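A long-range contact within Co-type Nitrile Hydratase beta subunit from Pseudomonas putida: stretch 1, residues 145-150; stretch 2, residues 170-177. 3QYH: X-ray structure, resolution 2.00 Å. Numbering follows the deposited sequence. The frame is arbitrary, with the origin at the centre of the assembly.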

# COMPACT_ATOMS: atom_id res chain seq x y z
N VAL B 145 2.49 -10.93 19.62
CA VAL B 145 1.88 -11.94 18.78
C VAL B 145 0.75 -11.33 17.96
O VAL B 145 0.38 -11.86 16.92
CB VAL B 145 1.34 -13.13 19.60
CG1 VAL B 145 2.48 -13.83 20.31
CG2 VAL B 145 0.29 -12.64 20.58
N GLY B 146 0.23 -10.20 18.43
CA GLY B 146 -0.83 -9.50 17.73
C GLY B 146 -0.31 -8.54 16.67
O GLY B 146 0.87 -8.56 16.30
N HIS B 147 -1.20 -7.69 16.17
CA HIS B 147 -0.91 -6.85 15.01
C HIS B 147 0.04 -5.70 15.40
O HIS B 147 -0.18 -5.05 16.42
CB HIS B 147 -2.22 -6.29 14.44
CG HIS B 147 -2.04 -5.46 13.20
ND1 HIS B 147 -1.50 -5.96 12.03
CD2 HIS B 147 -2.35 -4.16 12.95
CE1 HIS B 147 -1.49 -5.01 11.11
NE2 HIS B 147 -2.00 -3.91 11.64
N THR B 148 1.06 -5.45 14.59
CA THR B 148 1.93 -4.29 14.79
C THR B 148 2.52 -3.84 13.47
O THR B 148 2.54 -4.61 12.50
CB THR B 148 3.08 -4.61 15.79
OG1 THR B 148 3.67 -3.38 16.26
CG2 THR B 148 4.17 -5.49 15.14
N ARG B 149 2.99 -2.59 13.41
CA ARG B 149 3.52 -2.06 12.15
C ARG B 149 5.01 -1.72 12.20
O ARG B 149 5.50 -1.02 11.32
CB ARG B 149 2.73 -0.82 11.67
CG ARG B 149 1.24 -1.08 11.46
CD ARG B 149 1.01 -2.13 10.35
NE ARG B 149 1.27 -1.57 9.03
CZ ARG B 149 1.20 -2.24 7.89
NH1 ARG B 149 0.90 -3.54 7.87
NH2 ARG B 149 1.44 -1.60 6.77
N MET B 150 5.72 -2.21 13.22
CA MET B 150 7.17 -2.07 13.27
C MET B 150 7.80 -3.30 12.67
O MET B 150 7.77 -4.38 13.29
CB MET B 150 7.70 -1.84 14.72
CG MET B 150 7.17 -2.76 15.80
SD MET B 150 8.37 -2.88 17.19
CE MET B 150 8.26 -1.23 17.88
N THR B 170 -3.73 4.20 16.28
CA THR B 170 -2.74 3.16 16.50
C THR B 170 -3.29 1.78 16.10
O THR B 170 -4.25 1.29 16.70
CB THR B 170 -2.30 3.12 17.99
OG1 THR B 170 -1.67 4.36 18.34
CG2 THR B 170 -1.33 1.95 18.26
N PRO B 171 -2.66 1.15 15.10
CA PRO B 171 -3.15 -0.14 14.58
C PRO B 171 -3.03 -1.25 15.62
O PRO B 171 -3.91 -2.10 15.66
CB PRO B 171 -2.24 -0.43 13.38
CG PRO B 171 -1.60 0.87 13.07
CD PRO B 171 -1.46 1.58 14.38
N ASP B 172 -2.00 -1.22 16.47
CA ASP B 172 -1.81 -2.28 17.46
C ASP B 172 -3.02 -2.44 18.37
O ASP B 172 -3.35 -3.55 18.79
CB ASP B 172 -0.57 -2.03 18.33
CG ASP B 172 0.69 -1.81 17.52
OD1 ASP B 172 1.71 -2.44 17.82
OD2 ASP B 172 0.65 -0.98 16.57
N THR B 173 -3.68 -1.34 18.69
CA THR B 173 -4.86 -1.41 19.54
C THR B 173 -6.15 -1.53 18.71
O THR B 173 -7.08 -2.24 19.09
CB THR B 173 -4.94 -0.19 20.47
OG1 THR B 173 -4.77 1.01 19.70
CG2 THR B 173 -3.83 -0.26 21.52
N ALA B 174 -6.20 -0.83 17.58
CA ALA B 174 -7.41 -0.82 16.77
C ALA B 174 -7.71 -2.18 16.16
O ALA B 174 -8.85 -2.48 15.87
CB ALA B 174 -7.32 0.25 15.68
N ALA B 175 -6.69 -2.98 15.92
CA ALA B 175 -6.91 -4.31 15.36
C ALA B 175 -7.47 -5.29 16.39
O ALA B 175 -7.89 -6.39 16.04
CB ALA B 175 -5.62 -4.87 14.77
N HIS B 176 -7.44 -4.92 17.67
CA HIS B 176 -7.75 -5.88 18.74
C HIS B 176 -8.82 -5.37 19.72
O HIS B 176 -8.82 -5.73 20.90
CB HIS B 176 -6.47 -6.29 19.50
CG HIS B 176 -5.46 -6.98 18.63
ND1 HIS B 176 -5.60 -8.30 18.23
CD2 HIS B 176 -4.31 -6.54 18.08
CE1 HIS B 176 -4.57 -8.63 17.47
NE2 HIS B 176 -3.77 -7.58 17.36
N GLY B 177 -9.72 -4.51 19.24
CA GLY B 177 -10.80 -3.99 20.05
C GLY B 177 -10.38 -3.19 21.28
O GLY B 177 -11.14 -3.13 22.24

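Two hydrogen bonds fasten the irregular segment 145-150 to the segment 170-177, which contains a short helix, and each joins a different pair of residues. In the first, the backbone amide of His147 donates to the imidazole of His176, with His147 N 2.8 Å from His176 NE2 and an N-H...acceptor angle of 177°. The amide lies at the edge of the ring, near its plane, where the lone pair of an unprotonated ring nitrogen projects; NE2 therefore serves as an acceptor here. The second bond links two side chains: the hydroxyl of Thr148 donates to the carboxylate of Asp172, with Thr148 OG1 2.7 Å from Asp172 OD1. The CA-to-CB bond of Asp172 points sideways, but with chi1 near -54° the end of the side chain comes nearer to the first stretch. The other carboxylate oxygen, OD2, is hydrogen-bonded elsewhere in the structure.

The closest CA atoms across the stretches belong to the residues of the second bond: Thr148 CA and Asp172 CA are 5.0 Å apart. The first stretch has no regular secondary structure, whereas the second begins a helix at Pro171. Within that turn, Ala174 N donates to Thr170 O (3.0 Å) and Ala175 N to Pro171 O (2.9 Å), so that the backbone coils and brings Pro171, Asp172 and Ala175 to the same partner, His147. The carbonyl of His147 adds a CA-H...O contact, with Asp172 CA 3.4 Å from His147 O and an angle of 146° at the hydrogen.

Around these polar contacts, His147 supplies much of the packing. His147 is buried and its CA-to-CB bond points toward the second stretch; its side chain meets Pro171 through His147 CD2 and Pro171 CB, 3.8 Å apart, while Pro171 O lies at the edge of the imidazole, 3.7 Å from His147 CD2. Nearer the backbone, His147 CB rests 3.7 Å from Ala175 CB, a contact between small aliphatic groups. The ring nitrogen ND1 of His147 is hydrogen-bonded elsewhere in the structure.

Pro171 also touches Arg149, with Arg149 CG 3.8 Å from Pro171 CG. This contact uses the aliphatic part of the arginine, while its guanidinium nitrogens find hydrogen-bond partners elsewhere in the structure. At the other end of the interface, Gly146 CA approaches His176 NE2 to 3.5 Å. An ideal CB on Gly146 would point toward the second stretch and lie 2.7 Å from His176 NE2, a clash, so the absence of a side chain leaves room for the imidazole. Together the two stretches bury 310 Å², summed over both sides.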